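Local coordinates for regulatory protein of LacI family (Chloroflexus aggregans, PDB 3BBL) that probably regulates transcription by binding DNA in response to a small-molecule effector, as other regulators of its family do, at residues I221-A226 / V239-A244; H125-I130 / R188-M193. One frame throughout, in Å; residues are numbered along the deposited sequence.

Interaction 1 (I221-A226 / V239-A244)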
loop_
_atom_site.group_PDB
_atom_site.type_symbol
_atom_site.label_atom_id
_atom_site.label_comp_id
_atom_site.label_asym_id
_atom_site.label_seq_id
_atom_site.Cartn_x
_atom_site.Cartn_y
_atom_site.Cartn_z
ATOM N N ILE A 221 4.286 -5.813 -19.618
ATOM C CA ILE A 221 4.909 -4.721 -18.881
ATOM C C ILE A 221 3.780 -3.917 -18.263
ATOM O O ILE A 221 2.846 -3.520 -18.956
ATOM C CB ILE A 221 5.765 -3.799 -19.784
ATOM C CG1 ILE A 221 6.954 -4.574 -20.346
ATOM C CG2 ILE A 221 6.280 -2.615 -18.976
ATOM C CD1 ILE A 221 7.928 -3.719 -21.130
ATOM N N GLY A 222 3.855 -3.710 -16.952
ATOM C CA GLY A 222 2.823 -2.960 -16.259
ATOM C C GLY A 222 3.219 -1.523 -16.003
ATOM O O GLY A 222 4.167 -1.005 -16.601
ATOM N N PHE A 223 2.475 -0.874 -15.109
ATOM C CA PHE A 223 2.732 0.518 -14.749
ATOM C C PHE A 223 2.412 0.750 -13.283
ATOM O O PHE A 223 1.346 0.342 -12.809
ATOM C CB PHE A 223 1.890 1.451 -15.632
ATOM C CG PHE A 223 2.517 2.803 -15.877
ATOM C CD1 PHE A 223 3.050 3.116 -17.125
ATOM C CD2 PHE A 223 2.560 3.769 -14.868
ATOM C CE1 PHE A 223 3.613 4.375 -17.373
ATOM C CE2 PHE A 223 3.119 5.029 -15.106
ATOM C CZ PHE A 223 3.646 5.332 -16.360
ATOM N N ASP A 224 3.373 1.407 -12.623
ATOM C CA ASP A 224 3.457 1.828 -11.207
ATOM C C ASP A 224 4.260 0.929 -10.292
ATOM O O ASP A 224 4.308 1.164 -9.096
ATOM C CB ASP A 224 2.119 2.141 -10.473
ATOM C CG ASP A 224 0.941 2.291 -11.374
ATOM O OD1 ASP A 224 -0.068 1.658 -11.011
ATOM O OD2 ASP A 224 0.992 3.008 -12.395
ATOM N N ASP A 225 4.884 -0.099 -10.845
ATOM C CA ASP A 225 5.743 -0.984 -10.071
ATOM C C ASP A 225 5.310 -1.129 -8.611
ATOM O O ASP A 225 6.067 -0.861 -7.690
ATOM C CB ASP A 225 7.166 -0.433 -10.159
ATOM C CG ASP A 225 8.194 -1.360 -9.575
ATOM O OD1 ASP A 225 7.935 -2.573 -9.544
ATOM O OD2 ASP A 225 9.270 -0.877 -9.163
ATOM N N ALA A 226 4.065 -1.532 -8.416
ATOM C CA ALA A 226 3.514 -1.713 -7.086
ATOM C C ALA A 226 4.357 -2.692 -6.291
ATOM O O ALA A 226 4.979 -3.597 -6.853
ATOM C CB ALA A 226 2.098 -2.215 -7.176
ATOM N N VAL A 239 6.746 0.108 -15.085
ATOM C CA VAL A 239 7.234 1.480 -15.113
ATOM C C VAL A 239 7.123 2.064 -13.705
ATOM O O VAL A 239 6.033 2.139 -13.138
ATOM C CB VAL A 239 6.413 2.361 -16.070
ATOM C CG1 VAL A 239 6.977 3.774 -16.067
ATOM C CG2 VAL A 239 6.439 1.779 -17.471
ATOM N N ARG A 240 8.258 2.466 -13.143
ATOM C CA ARG A 240 8.288 3.055 -11.807
ATOM C C ARG A 240 8.266 4.575 -11.888
ATOM O O ARG A 240 8.958 5.176 -12.715
ATOM C CB ARG A 240 9.540 2.618 -11.060
ATOM C CG ARG A 240 9.647 3.182 -9.658
ATOM C CD ARG A 240 10.965 2.789 -9.037
ATOM N NE ARG A 240 11.067 1.342 -8.901
ATOM C CZ ARG A 240 12.209 0.686 -8.724
ATOM N NH1 ARG A 240 13.358 1.344 -8.667
ATOM N NH2 ARG A 240 12.200 -0.628 -8.601
ATOM N N GLN A 241 7.452 5.183 -11.032
ATOM C CA GLN A 241 7.340 6.636 -10.974
ATOM C C GLN A 241 8.015 7.106 -9.687
ATOM O O GLN A 241 7.926 6.440 -8.658
ATOM C CB GLN A 241 5.869 7.067 -10.975
ATOM C CG GLN A 241 5.091 6.667 -12.214
ATOM C CD GLN A 241 3.739 7.348 -12.293
ATOM O OE1 GLN A 241 2.936 7.266 -11.371
ATOM N NE2 GLN A 241 3.481 8.026 -13.403
ATOM N N PRO A 242 8.712 8.250 -9.735
ATOM C CA PRO A 242 9.395 8.777 -8.547
ATOM C C PRO A 242 8.409 9.540 -7.650
ATOM O O PRO A 242 8.419 10.769 -7.586
ATOM C CB PRO A 242 10.465 9.664 -9.157
ATOM C CG PRO A 242 9.741 10.258 -10.330
ATOM C CD PRO A 242 8.994 9.080 -10.921
ATOM N N ILE A 243 7.558 8.786 -6.964
ATOM C CA ILE A 243 6.538 9.350 -6.096
ATOM C C ILE A 243 7.103 10.119 -4.908
ATOM O O ILE A 243 6.574 11.170 -4.548
ATOM C CB ILE A 243 5.579 8.239 -5.591
ATOM C CG1 ILE A 243 4.985 7.497 -6.795
ATOM C CG2 ILE A 243 4.466 8.838 -4.723
ATOM C CD1 ILE A 243 4.355 8.415 -7.838
ATOM N N ALA A 244 8.170 9.608 -4.302
ATOM C CA ALA A 244 8.766 10.299 -3.165
ATOM C C ALA A 244 9.305 11.656 -3.616
ATOM O O ALA A 244 9.038 12.676 -2.984
ATOM C CB ALA A 244 9.886 9.459 -2.552
HETATM O O HOH W 1 5.704 4.112 -9.254
#

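Interaction 2 (H125-I130 / R188-M193). With EDO (1,2-ethanediol), chain D.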
loop_
_atom_site.group_PDB
_atom_site.type_symbol
_atom_site.label_atom_id
_atom_site.label_comp_id
_atom_site.label_asym_id
_atom_site.label_seq_id
_atom_site.Cartn_x
_atom_site.Cartn_y
_atom_site.Cartn_z
ATOM N N HIS A 125 9.472 -7.557 -30.818
ATOM C CA HIS A 125 8.012 -7.627 -30.801
ATOM C C HIS A 125 7.387 -6.735 -31.860
ATOM O O HIS A 125 7.818 -5.585 -32.034
ATOM C CB HIS A 125 7.480 -7.213 -29.432
ATOM C CG HIS A 125 7.667 -8.257 -28.379
ATOM N ND1 HIS A 125 6.902 -9.404 -28.322
ATOM C CD2 HIS A 125 8.550 -8.341 -27.359
ATOM C CE1 HIS A 125 7.309 -10.148 -27.310
ATOM N NE2 HIS A 125 8.308 -9.527 -26.710
ATOM N N ARG A 126 6.397 -7.255 -32.584
ATOM C CA ARG A 126 5.725 -6.447 -33.588
ATOM C C ARG A 126 4.227 -6.401 -33.357
ATOM O O ARG A 126 3.559 -5.522 -33.881
ATOM C CB ARG A 126 6.028 -6.945 -35.011
ATOM C CG ARG A 126 7.491 -6.876 -35.387
ATOM C CD ARG A 126 7.690 -7.092 -36.879
ATOM N NE ARG A 126 7.581 -5.852 -37.649
ATOM C CZ ARG A 126 6.692 -5.637 -38.618
ATOM N NH1 ARG A 126 5.816 -6.580 -38.948
ATOM N NH2 ARG A 126 6.676 -4.474 -39.264
ATOM N N ARG A 127 3.683 -7.370 -32.630
ATOM C CA ARG A 127 2.255 -7.359 -32.350
ATOM C C ARG A 127 2.145 -7.051 -30.865
ATOM O O ARG A 127 2.172 -7.945 -30.019
ATOM C CB ARG A 127 1.622 -8.707 -32.710
ATOM C CG ARG A 127 1.726 -9.064 -34.206
ATOM C CD ARG A 127 0.768 -10.173 -34.653
ATOM N NE ARG A 127 0.995 -11.452 -33.982
ATOM C CZ ARG A 127 2.059 -12.228 -34.159
ATOM N NH1 ARG A 127 3.017 -11.872 -34.993
ATOM N NH2 ARG A 127 2.170 -13.363 -33.484
ATOM N N ILE A 128 2.054 -5.762 -30.564
ATOM C CA ILE A 128 1.983 -5.297 -29.189
ATOM C C ILE A 128 0.639 -4.649 -28.907
ATOM O O ILE A 128 0.226 -3.722 -29.592
ATOM C CB ILE A 128 3.096 -4.264 -28.904
ATOM C CG1 ILE A 128 4.441 -4.814 -29.388
ATOM C CG2 ILE A 128 3.128 -3.926 -27.413
ATOM C CD1 ILE A 128 5.568 -3.799 -29.427
ATOM N N ALA A 129 -0.042 -5.151 -27.890
ATOM C CA ALA A 129 -1.336 -4.623 -27.528
ATOM C C ALA A 129 -1.223 -3.834 -26.223
ATOM O O ALA A 129 -0.205 -3.907 -25.517
ATOM C CB ALA A 129 -2.327 -5.774 -27.368
ATOM N N ILE A 130 -2.279 -3.093 -25.900
ATOM C CA ILE A 130 -2.293 -2.313 -24.672
ATOM C C ILE A 130 -3.661 -2.308 -23.986
ATOM O O ILE A 130 -4.709 -2.192 -24.631
ATOM C CB ILE A 130 -1.842 -0.845 -24.948
ATOM C CG1 ILE A 130 -1.758 -0.065 -23.635
ATOM C CG2 ILE A 130 -2.793 -0.178 -25.957
ATOM C CD1 ILE A 130 -1.227 1.348 -23.806
ATOM N N ARG A 188 -2.600 -13.249 -32.646
ATOM C CA ARG A 188 -2.432 -12.940 -31.237
ATOM C C ARG A 188 -1.226 -12.038 -30.960
ATOM O O ARG A 188 -0.174 -12.197 -31.569
ATOM C CB ARG A 188 -2.296 -14.261 -30.486
ATOM C CG ARG A 188 -1.917 -14.171 -29.036
ATOM C CD ARG A 188 -1.611 -15.573 -28.555
ATOM N NE ARG A 188 -2.702 -16.478 -28.913
ATOM C CZ ARG A 188 -2.552 -17.777 -29.153
ATOM N NH1 ARG A 188 -1.345 -18.329 -29.068
ATOM N NH2 ARG A 188 -3.606 -18.511 -29.504
ATOM N N PRO A 189 -1.373 -11.064 -30.047
ATOM C CA PRO A 189 -0.224 -10.197 -29.755
ATOM C C PRO A 189 0.828 -10.982 -28.976
ATOM O O PRO A 189 0.504 -11.918 -28.251
ATOM C CB PRO A 189 -0.832 -9.068 -28.919
ATOM C CG PRO A 189 -1.982 -9.732 -28.231
ATOM C CD PRO A 189 -2.577 -10.614 -29.322
ATOM N N THR A 190 2.090 -10.611 -29.148
ATOM C CA THR A 190 3.170 -11.280 -28.452
ATOM C C THR A 190 3.585 -10.491 -27.213
ATOM O O THR A 190 4.345 -10.970 -26.380
ATOM C CB THR A 190 4.385 -11.453 -29.355
ATOM O OG1 THR A 190 4.839 -10.166 -29.770
ATOM C CG2 THR A 190 4.040 -12.294 -30.561
ATOM N N ALA A 191 3.082 -9.272 -27.094
ATOM C CA ALA A 191 3.397 -8.452 -25.945
ATOM C C ALA A 191 2.219 -7.550 -25.574
ATOM O O ALA A 191 1.487 -7.064 -26.439
ATOM C CB ALA A 191 4.650 -7.624 -26.212
ATOM N N ILE A 192 2.043 -7.344 -24.274
ATOM C CA ILE A 192 0.968 -6.515 -23.765
ATOM C C ILE A 192 1.459 -5.491 -22.752
ATOM O O ILE A 192 2.142 -5.827 -21.788
ATOM C CB ILE A 192 -0.133 -7.384 -23.113
ATOM C CG1 ILE A 192 -0.804 -8.247 -24.186
ATOM C CG2 ILE A 192 -1.174 -6.508 -22.433
ATOM C CD1 ILE A 192 -1.870 -9.188 -23.663
HETATM N N MSE A 193 1.106 -4.234 -22.996
HETATM C CA MSE A 193 1.445 -3.121 -22.114
HETATM C C MSE A 193 0.154 -2.800 -21.339
HETATM O O MSE A 193 -0.923 -2.741 -21.926
HETATM C CB MSE A 193 1.882 -1.925 -22.977
HETATM C CG MSE A 193 2.052 -0.604 -22.266
HETATM SE SE MSE A 193 3.826 -0.426 -21.467
HETATM C CE MSE A 193 3.292 -0.046 -19.619
HETATM C C1 EDO D . 10.695 -12.182 -24.682
HETATM O O1 EDO D . 9.770 -12.547 -25.713
HETATM C C2 EDO D . 11.241 -10.768 -24.934
HETATM O O2 EDO D . 10.295 -9.798 -24.482
#

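Interaction 1 (I221-A226 / V239-A244)
Asp-225 and Arg-240 meet side by side in a salt bridge at the ends of two neighbouring parallel strands. Both NE and NH2 of Arg-240 converge on the single oxygen OD2 of Asp-225, NE at 2.9 Å and NH2 at 3.0 Å, with OD2 lying in the guanidinium plane. The carboxylate and guanidinium planes are 18° apart, nearly coplanar. With CG of Asp-225 anti to its backbone N (chi1 -171°), OD2 faces Arg-240, while OD1 makes a second salt bridge, to Arg-277. An alanine here would probably leave both arginines without this shared counter-charge and Arg-240 freer to turn.

In the mixed sheet of this periplasmic-binding-protein-like fold, strand 237-240 lies between 219-223 and 267-275. Val-239 N donates to Gly-222 O at 3.2 Å, and its O accepts from Asp-224 N at 2.8 Å. Asp-225 N, poorly angled toward Val-239 O, is hydrogen-bonded to Ser-238 OG. A water bridges the segments just past the strand ends, accepting from Gln-241 N at 2.7 Å and donating weakly to Asp-224 O. Val-239 CB lies 3.7 Å from the centroid of the Phe-223 ring, a CH-pi contact over one face. Gln-241 brings its amide to the ring's edge, the two planes 79° apart.

Past the Phe-223/Val-239 bridge, the Asp-225 carboxylate and a water join these segments, while Arg-240 keeps a backbone bond to Ser-273; charge shared between two arginines thus probably holds the turn after strand 219-223.

Interaction 2 (H125-I130 / R188-M193)
His-125 reaches Thr-190 through ND1, which lies 2.6 Å from Thr-190 OG1 in a nearly straight hydrogen bond; either atom could be the donor. The imidazole hangs beside its own backbone N (chi1 -75°), a turn that also lays one ring face over the methyl of Ala-191: CB stands 3.7 Å from the ring centroid in a CH-pi contact. At the ring's edge NE2 is hydrogen-bonded to O2 of a 1,2-ethanediol, probably from the crystallisation liquor, at 3.0 Å.

Thr-190 holds OG1 between its backbone N and carbonyl carbon, facing His-125, and CG2 beside the N, over one face of the Arg-127 guanidinium. Arg-127 NE lies 2.8 Å from Arg-188 O; NH2 adds a weak bond to the same oxygen. Arg-127 O accepts from Thr-190 N at 2.8 Å and weakly from Ala-191 N. Ala-129 then takes over, its N donating to Ala-191 O at 2.8 Å and its O accepting from the N of Met-193, a selenomethionine, at 2.9 Å. Ile-130 and Met-193 run side by side, CG1 to CG 4.1 Å.

These neighbouring parallel strands of the domain's alpha/beta sheet are flanked by strands 163-165 and 219-223. Helix 109-123 packs on the face bearing Ile-128 and Met-193, helix 170-181 on that bearing Ala-129 and Ile-192.

Interactions 1 and 2 belong to one sheet, where strands 219-223 and 191-194 are neighbours, and their centres lie about 20 Å apart. Ile-221 N and Ile-192 O, 3.1 Å apart, probably form the hydrogen bond that joins them directly. The selenomethionine side chain of Met-193 adds packing: its CE lies 3.3 Å from Gly-222 O and 4.0 Å from Phe-223 CD1. The centre of interaction 1 lies about 8 Å from the centre of the chain, that of interaction 2 about 21 Å. In this family the effector typically binds between two lobes, so interaction 1 is probably the nearer to that cleft; the ethanediol at His-125 belongs to the distant end.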